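Local atomic coordinates of conserved hypothetical protein NMB0706 (Neisseria meningitidis, PDB entry 1RV9), a protein that is of unknown function but belongs to the multi-copper polyphenol oxidoreductase laccase (YfiH-like) family, which suggests that it is an enzyme. Residues A20-P23 against K29-I32; A76-I81 against A90-G95; A101-T106 against Q147-A152. All blocks are in the same frame, centred on the assembly; numbering follows the deposited sequence.

How the contacts relate
Three closures, two between segments close in sequence and one long-range, are strung in series along the chain without nesting or crossing and show how the two larger sheets are knitted together. Contact 1 comes first and closes the connection between the antiparallel strands 17-18 and 28-33, at one edge of the five-stranded sheet. Contact 2 follows after helix 57-71: the chain leaving strand 75-76, at that sheet's other edge, is met by the loop after strand 86-88 of the six-stranded sheet. Contact 3 closes the longest stretch, across strands 110-115, 119-125 and 131-136, and lays helix 145-153 on strand 101-104. Contacts 2 and 3 adjoin, Leu78 CD1 lying 3.5 Å from Ala101 N; contact 1 touches neither.

Contact 1. Residues A20-P23 against K29-I32; sequences ADWP and KTLI
The connection between the antiparallel strands 17-18 and 28-33 is drawn back onto the second of them where Ala20 meets Thr30, a worked case of a side-chain hydroxyl receiving a loop amide once the regular pairing has ended. Two residues earlier the pairing is still regular, Leu18 bonding to the backbone of Ile32. At Ala20 the amide N donates instead to Thr30 OG1, at 2.9 Å and a nearly straight 166°. The hydroxyl faces the loop because OG1 lies between the threonine's own backbone N and carbonyl carbon (chi1 60°), an orientation that sets CG2 beside the N. Ala20 CB comes close to the same oxygen, 3.4 Å from Thr30 OG1.

Trp22 completes the junction. Its indole approaches the threonine methyl obliquely, with CZ2 3.7 Å from Thr30 CG2, while Ala20 CB covers one ring face near the rim, 3.5 Å above the plane. At the ring edge and in its plane, a water accepts from Trp22 NE1 at 2.9 Å and also reaches Thr30 OG1, more distantly, at 3.3 Å. Beyond, Ile252 touches both Trp22 and Thr30. Thr30 thus serves two chemistries: its methyl packs against the indole, and its oxygen takes the Ala20 amide and lies within reach of the water held by NE1, so a buried threonine meets both polar and apolar groups of the loop.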
loop_
_atom_site.group_PDB
_atom_site.type_symbol
_atom_site.label_atom_id
_atom_site.label_comp_id
_atom_site.label_asym_id
_atom_site.label_seq_id
_atom_site.Cartn_x
_atom_site.Cartn_y
_atom_site.Cartn_z
ATOM N N ALA A 20 4.590 -8.349 7.530
ATOM C CA ALA A 20 5.637 -8.214 6.533
ATOM C C ALA A 20 6.845 -9.087 6.831
ATOM O O ALA A 20 7.314 -9.151 7.967
ATOM C CB ALA A 20 6.070 -6.760 6.430
ATOM N N ASP A 21 7.333 -9.767 5.800
ATOM C CA ASP A 21 8.516 -10.597 5.941
ATOM C C ASP A 21 9.693 -9.747 5.493
ATOM O O ASP A 21 9.987 -9.639 4.301
ATOM C CB ASP A 21 8.414 -11.857 5.076
ATOM C CG ASP A 21 9.713 -12.649 5.047
ATOM O OD1 ASP A 21 10.488 -12.563 6.026
ATOM O OD2 ASP A 21 9.953 -13.365 4.051
ATOM N N TRP A 22 10.339 -9.111 6.461
ATOM C CA TRP A 22 11.490 -8.267 6.194
ATOM C C TRP A 22 12.325 -8.145 7.463
ATOM O O TRP A 22 11.842 -8.424 8.559
ATOM C CB TRP A 22 11.038 -6.892 5.679
ATOM C CG TRP A 22 10.160 -6.066 6.597
ATOM C CD1 TRP A 22 9.493 -6.480 7.721
ATOM C CD2 TRP A 22 9.825 -4.685 6.420
ATOM N NE1 TRP A 22 8.767 -5.436 8.253
ATOM C CE2 TRP A 22 8.955 -4.323 7.474
ATOM C CE3 TRP A 22 10.183 -3.714 5.472
ATOM C CZ2 TRP A 22 8.429 -3.033 7.602
ATOM C CZ3 TRP A 22 9.663 -2.432 5.598
ATOM C CH2 TRP A 22 8.796 -2.102 6.659
ATOM N N PRO A 23 13.598 -7.750 7.325
ATOM C CA PRO A 23 14.487 -7.608 8.484
ATOM C C PRO A 23 14.272 -6.353 9.323
ATOM O O PRO A 23 15.227 -5.792 9.862
ATOM C CB PRO A 23 15.876 -7.655 7.853
ATOM C CG PRO A 23 15.656 -7.003 6.527
ATOM C CD PRO A 23 14.353 -7.621 6.065
ATOM N N LYS A 29 6.317 -2.762 13.867
ATOM C CA LYS A 29 5.258 -3.738 13.694
ATOM C C LYS A 29 4.472 -3.475 12.425
ATOM O O LYS A 29 4.300 -2.324 12.018
ATOM C CB LYS A 29 4.306 -3.688 14.888
ATOM C CG LYS A 29 4.984 -3.873 16.236
ATOM C CD LYS A 29 5.653 -5.225 16.323
ATOM C CE LYS A 29 6.242 -5.450 17.704
ATOM N NZ LYS A 29 6.860 -6.796 17.807
ATOM N N THR A 30 3.993 -4.546 11.805
ATOM C CA THR A 30 3.197 -4.424 10.596
ATOM C C THR A 30 1.988 -5.346 10.649
ATOM O O THR A 30 1.979 -6.356 11.354
ATOM C CB THR A 30 3.999 -4.778 9.315
ATOM O OG1 THR A 30 4.462 -6.132 9.391
ATOM C CG2 THR A 30 5.177 -3.841 9.141
ATOM N N LEU A 31 0.962 -4.977 9.899
ATOM C CA LEU A 31 -0.236 -5.790 9.817
ATOM C C LEU A 31 -0.715 -5.676 8.383
ATOM O O LEU A 31 -1.069 -4.589 7.922
ATOM C CB LEU A 31 -1.321 -5.287 10.774
ATOM C CG LEU A 31 -2.548 -6.202 10.873
ATOM C CD1 LEU A 31 -2.157 -7.484 11.591
ATOM C CD2 LEU A 31 -3.671 -5.502 11.626
ATOM N N ILE A 32 -0.681 -6.797 7.674
ATOM C CA ILE A 32 -1.132 -6.861 6.292
ATOM C C ILE A 32 -2.437 -7.635 6.382
ATOM O O ILE A 32 -2.426 -8.856 6.505
ATOM C CB ILE A 32 -0.127 -7.639 5.417
ATOM C CG1 ILE A 32 1.251 -6.970 5.489
ATOM C CG2 ILE A 32 -0.629 -7.716 3.978
ATOM C CD1 ILE A 32 1.272 -5.526 5.022
HETATM O O HOH W 1 7.415 -5.787 10.820
#

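Contact 2. Residues A76-I81 against A90-G95; sequences AYLNQI and AEALGG
No flat group takes part where Ala76 and Leu78 meet Ala92 and Leu93; the one aromatic ring of these two segments, that of Tyr77, leads away and engages Arg64 in a cation-pi contact. What joins the segments is therefore aliphatic, and illustrates how two loops can be matched by aliphatic contacts alone. The exit of strand 75-76, at the edge of the five-stranded sheet, is here joined to the loop between strands 86-88 and 101-104.

Ala76 is approached by a single branch of Leu93. That branch, CD2, lies 3.6 Å from Ala76 CA and 3.7 Å from Ala76 CB, so it rests alongside the backbone as well as on the methyl. With CG of Leu93 opposite its carbonyl carbon (chi1 -53°) and CD1 extended (chi2 179°), the other branch, CD2, is turned to Ala76. Ala92 directs its methyl toward the other loop and lodges near two groups, with Ala92 CB 4.2 Å from Ala76 CB and 4.0 Å from Leu78 CD2. Val87 of strand 86-88 touches both Leu78 and Ala92 and continues the apolar cluster toward the six-stranded sheet.

Farther along 76-81, the fastening becomes polar: Asn79, the centre of an inverse gamma turn, pairs through its backbone with Pro97 and Ala99, and Ile81 N donates to Asp100. Chemically, then, the direct contact is apolar and non-directional, with the buried Ala76, Leu78 and Ala92 at its centre and the exposed Leu93 at its margin.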
loop_
_atom_site.group_PDB
_atom_site.type_symbol
_atom_site.label_atom_id
_atom_site.label_comp_id
_atom_site.label_asym_id
_atom_site.label_seq_id
_atom_site.Cartn_x
_atom_site.Cartn_y
_atom_site.Cartn_z
ATOM N N ALA A 76 -4.494 5.717 11.236
ATOM C CA ALA A 76 -4.692 6.902 10.407
ATOM C C ALA A 76 -5.174 6.627 8.983
ATOM O O ALA A 76 -4.420 6.787 8.021
ATOM C CB ALA A 76 -3.410 7.732 10.368
ATOM N N TYR A 77 -6.434 6.220 8.851
ATOM C CA TYR A 77 -7.015 5.973 7.538
ATOM C C TYR A 77 -7.079 7.312 6.807
ATOM O O TYR A 77 -7.438 8.337 7.396
ATOM C CB TYR A 77 -8.424 5.391 7.681
ATOM C CG TYR A 77 -8.446 4.000 8.262
ATOM C CD1 TYR A 77 -8.018 2.903 7.512
ATOM C CD2 TYR A 77 -8.866 3.779 9.573
ATOM C CE1 TYR A 77 -8.002 1.621 8.054
ATOM C CE2 TYR A 77 -8.853 2.499 10.127
ATOM C CZ TYR A 77 -8.420 1.427 9.362
ATOM O OH TYR A 77 -8.393 0.161 9.898
ATOM N N LEU A 78 -6.735 7.302 5.526
ATOM C CA LEU A 78 -6.734 8.527 4.733
ATOM C C LEU A 78 -7.808 8.507 3.661
ATOM O O LEU A 78 -8.297 7.446 3.271
ATOM C CB LEU A 78 -5.386 8.696 4.022
ATOM C CG LEU A 78 -4.090 8.524 4.816
ATOM C CD1 LEU A 78 -2.917 8.489 3.841
ATOM C CD2 LEU A 78 -3.930 9.658 5.820
ATOM N N ASN A 79 -8.187 9.689 3.189
ATOM C CA ASN A 79 -9.131 9.749 2.087
ATOM C C ASN A 79 -8.184 9.760 0.897
ATOM O O ASN A 79 -7.727 10.819 0.453
ATOM C CB ASN A 79 -9.961 11.031 2.104
ATOM C CG ASN A 79 -10.890 11.118 0.910
ATOM O OD1 ASN A 79 -11.532 10.133 0.545
ATOM N ND2 ASN A 79 -10.967 12.292 0.294
ATOM N N GLN A 80 -7.862 8.568 0.408
ATOM C CA GLN A 80 -6.939 8.414 -0.706
ATOM C C GLN A 80 -7.530 8.934 -2.003
ATOM O O GLN A 80 -8.655 8.592 -2.363
ATOM C CB GLN A 80 -6.544 6.937 -0.828
ATOM C CG GLN A 80 -5.889 6.423 0.449
ATOM C CD GLN A 80 -5.702 4.915 0.504
ATOM O OE1 GLN A 80 -5.254 4.382 1.520
ATOM N NE2 GLN A 80 -6.047 4.220 -0.576
ATOM N N ILE A 81 -6.761 9.761 -2.702
ATOM C CA ILE A 81 -7.214 10.341 -3.957
ATOM C C ILE A 81 -6.190 10.160 -5.076
ATOM O O ILE A 81 -6.184 10.913 -6.051
ATOM C CB ILE A 81 -7.521 11.845 -3.788
ATOM C CG1 ILE A 81 -6.304 12.569 -3.205
ATOM C CG2 ILE A 81 -8.731 12.026 -2.890
ATOM C CD1 ILE A 81 -6.444 14.079 -3.178
ATOM N N ALA A 90 0.150 11.188 12.781
ATOM C CA ALA A 90 -0.309 11.680 14.077
ATOM C C ALA A 90 -1.255 12.871 13.944
ATOM O O ALA A 90 -2.040 13.148 14.852
ATOM C CB ALA A 90 0.892 12.056 14.947
ATOM N N GLU A 91 -1.187 13.569 12.813
ATOM C CA GLU A 91 -2.042 14.732 12.578
ATOM C C GLU A 91 -3.246 14.391 11.703
ATOM O O GLU A 91 -4.148 15.215 11.530
ATOM C CB GLU A 91 -1.249 15.847 11.892
ATOM C CG GLU A 91 -0.014 16.321 12.634
ATOM C CD GLU A 91 0.699 17.441 11.898
ATOM O OE1 GLU A 91 1.087 17.239 10.729
ATOM O OE2 GLU A 91 0.872 18.528 12.489
ATOM N N ALA A 92 -3.263 13.183 11.153
ATOM C CA ALA A 92 -4.351 12.753 10.283
ATOM C C ALA A 92 -5.560 12.160 11.000
ATOM O O ALA A 92 -6.523 11.747 10.356
ATOM C CB ALA A 92 -3.806 11.750 9.260
ATOM N N LEU A 93 -5.510 12.130 12.329
ATOM C CA LEU A 93 -6.593 11.553 13.121
ATOM C C LEU A 93 -7.777 12.457 13.470
ATOM O O LEU A 93 -8.885 11.978 13.651
ATOM C CB LEU A 93 -6.028 10.959 14.411
ATOM C CG LEU A 93 -4.879 9.967 14.233
ATOM C CD1 LEU A 93 -4.420 9.493 15.604
ATOM C CD2 LEU A 93 -5.315 8.779 13.381
ATOM N N GLY A 94 -7.565 13.759 13.542
ATOM C CA GLY A 94 -8.668 14.638 13.899
ATOM C C GLY A 94 -9.425 15.188 12.697
ATOM O O GLY A 94 -10.014 16.272 12.776
ATOM N N GLY A 95 -9.433 14.444 11.593
ATOM C CA GLY A 95 -10.122 14.890 10.394
ATOM C C GLY A 95 -9.408 14.260 9.213
ATOM O O GLY A 95 -8.269 14.608 8.911
#

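Contact 3. Residues A101-T106 against Q147-A152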
loop_
_atom_site.group_PDB
_atom_site.type_symbol
_atom_site.label_atom_id
_atom_site.label_comp_id
_atom_site.label_asym_id
_atom_site.label_seq_id
_atom_site.Cartn_x
_atom_site.Cartn_y
_atom_site.Cartn_z
ATOM N N ALA A 101 -0.328 8.933 1.557
ATOM C CA ALA A 101 0.810 8.378 2.291
ATOM C C ALA A 101 0.916 9.090 3.626
ATOM O O ALA A 101 0.473 10.229 3.765
ATOM C CB ALA A 101 2.111 8.561 1.501
ATOM N N SER A 102 1.474 8.409 4.617
ATOM C CA SER A 102 1.661 9.027 5.922
ATOM C C SER A 102 2.953 8.520 6.543
ATOM O O SER A 102 3.442 7.432 6.212
ATOM C CB SER A 102 0.468 8.748 6.853
ATOM O OG SER A 102 0.459 7.415 7.336
ATOM N N VAL A 103 3.518 9.337 7.423
ATOM C CA VAL A 103 4.758 9.001 8.107
ATOM C C VAL A 103 4.576 9.195 9.607
ATOM O O VAL A 103 3.678 9.922 10.043
ATOM C CB VAL A 103 5.921 9.911 7.632
ATOM C CG1 VAL A 103 6.129 9.755 6.135
ATOM C CG2 VAL A 103 5.616 11.362 7.965
ATOM N N ASP A 104 5.417 8.534 10.394
ATOM C CA ASP A 104 5.362 8.674 11.843
ATOM C C ASP A 104 6.661 8.287 12.521
ATOM O O ASP A 104 7.363 7.386 12.068
ATOM C CB ASP A 104 4.245 7.826 12.451
ATOM C CG ASP A 104 4.198 7.953 13.959
ATOM O OD1 ASP A 104 4.534 6.977 14.667
ATOM O OD2 ASP A 104 3.845 9.056 14.434
ATOM N N ASP A 105 6.965 8.971 13.622
ATOM C CA ASP A 105 8.164 8.696 14.406
ATOM C C ASP A 105 7.832 8.817 15.894
ATOM O O ASP A 105 8.722 8.970 16.731
ATOM C CB ASP A 105 9.279 9.682 14.031
ATOM C CG ASP A 105 8.991 11.101 14.491
ATOM O OD1 ASP A 105 7.818 11.422 14.776
ATOM O OD2 ASP A 105 9.949 11.903 14.559
ATOM N N THR A 106 6.543 8.732 16.217
ATOM C CA THR A 106 6.078 8.867 17.598
ATOM C C THR A 106 5.619 7.573 18.259
ATOM O O THR A 106 5.701 7.434 19.484
ATOM C CB THR A 106 4.897 9.849 17.687
ATOM O OG1 THR A 106 3.736 9.259 17.085
ATOM C CG2 THR A 106 5.231 11.150 16.977
ATOM N N GLN A 147 8.822 8.775 -3.641
ATOM C CA GLN A 147 9.900 9.736 -3.427
ATOM C C GLN A 147 9.509 10.753 -2.359
ATOM O O GLN A 147 10.328 11.112 -1.513
ATOM C CB GLN A 147 10.257 10.466 -4.731
ATOM C CG GLN A 147 10.831 9.572 -5.826
ATOM C CD GLN A 147 9.771 9.039 -6.769
ATOM O OE1 GLN A 147 8.754 8.495 -6.336
ATOM N NE2 GLN A 147 10.007 9.186 -8.068
ATOM N N ASN A 148 8.260 11.213 -2.386
ATOM C CA ASN A 148 7.801 12.185 -1.396
ATOM C C ASN A 148 7.732 11.569 -0.001
ATOM O O ASN A 148 7.995 12.242 0.999
ATOM C CB ASN A 148 6.427 12.747 -1.776
ATOM C CG ASN A 148 6.469 13.582 -3.037
ATOM O OD1 ASN A 148 7.537 14.023 -3.464
ATOM N ND2 ASN A 148 5.306 13.817 -3.631
ATOM N N THR A 149 7.374 10.292 0.071
ATOM C CA THR A 149 7.293 9.615 1.361
ATOM C C THR A 149 8.692 9.481 1.953
ATOM O O THR A 149 8.917 9.770 3.127
ATOM C CB THR A 149 6.656 8.225 1.210
ATOM O OG1 THR A 149 5.323 8.374 0.705
ATOM C CG2 THR A 149 6.611 7.502 2.562
ATOM N N ILE A 150 9.633 9.048 1.123
ATOM C CA ILE A 150 11.016 8.888 1.549
ATOM C C ILE A 150 11.552 10.207 2.105
ATOM O O ILE A 150 12.201 10.236 3.155
ATOM C CB ILE A 150 11.884 8.422 0.354
ATOM C CG1 ILE A 150 11.544 6.968 0.016
ATOM C CG2 ILE A 150 13.365 8.589 0.667
ATOM C CD1 ILE A 150 12.064 6.508 -1.331
ATOM N N ALA A 151 11.268 11.300 1.406
ATOM C CA ALA A 151 11.729 12.614 1.837
ATOM C C ALA A 151 11.126 13.013 3.177
ATOM O O ALA A 151 11.818 13.555 4.044
ATOM C CB ALA A 151 11.381 13.661 0.786
ATOM N N ALA A 152 9.836 12.738 3.350
ATOM C CA ALA A 152 9.142 13.098 4.579
ATOM C C ALA A 152 9.629 12.352 5.817
ATOM O O ALA A 152 9.473 12.833 6.938
ATOM C CB ALA A 152 7.645 12.887 4.402
#
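Asp104 OD2 is held by the Thr106 hydroxyl and, weakly, by the Thr106 amide at the end of strand 101-104, the strand whose Ala101 and Val103 rest on Thr149 and Ala152 of helix 145-153. The hydroxyl bond is the short one: Thr106 OG1 donates to the syn lone pair of Asp104 OD2, at 2.7 Å. Asp104 OD1 in addition takes Gly107 N, and Thr106 OG1 is bonded to Lys108 N, so the carboxylate ties together the residues that follow the strand.

The axes of 147-152 and 101-104 run nearly parallel, at 16°, and approach to 8.6 Å. Ala101 and Val103 direct their side chains at the helix, while Ser102 between them turns to the other side of the sheet. Ala101 CB lies 3.3 Å from Thr149 OG1, a hydroxyl bonded within the helix to Val145 O one turn back. With OG1 beside the backbone N (chi1 -61°), Thr149 CG2 stands opposite that N and comes within 4.3 Å of Val103 CG1. The same valine branch meets the next helical turn, Val103 CG1 being 3.9 Å from Ala152 CB. Val86 on the neighbouring strand and Ala132 on the other flank help to line this interface.

As an example of helix-on-sheet packing, the contact rests on small groups that allow a close approach. The threonine oxygen can lie against the Ala101 methyl with its hydrogen bond to Val145 O already made, and the rest of the contact is apolar, while hydrogen bonds order the residues beyond it.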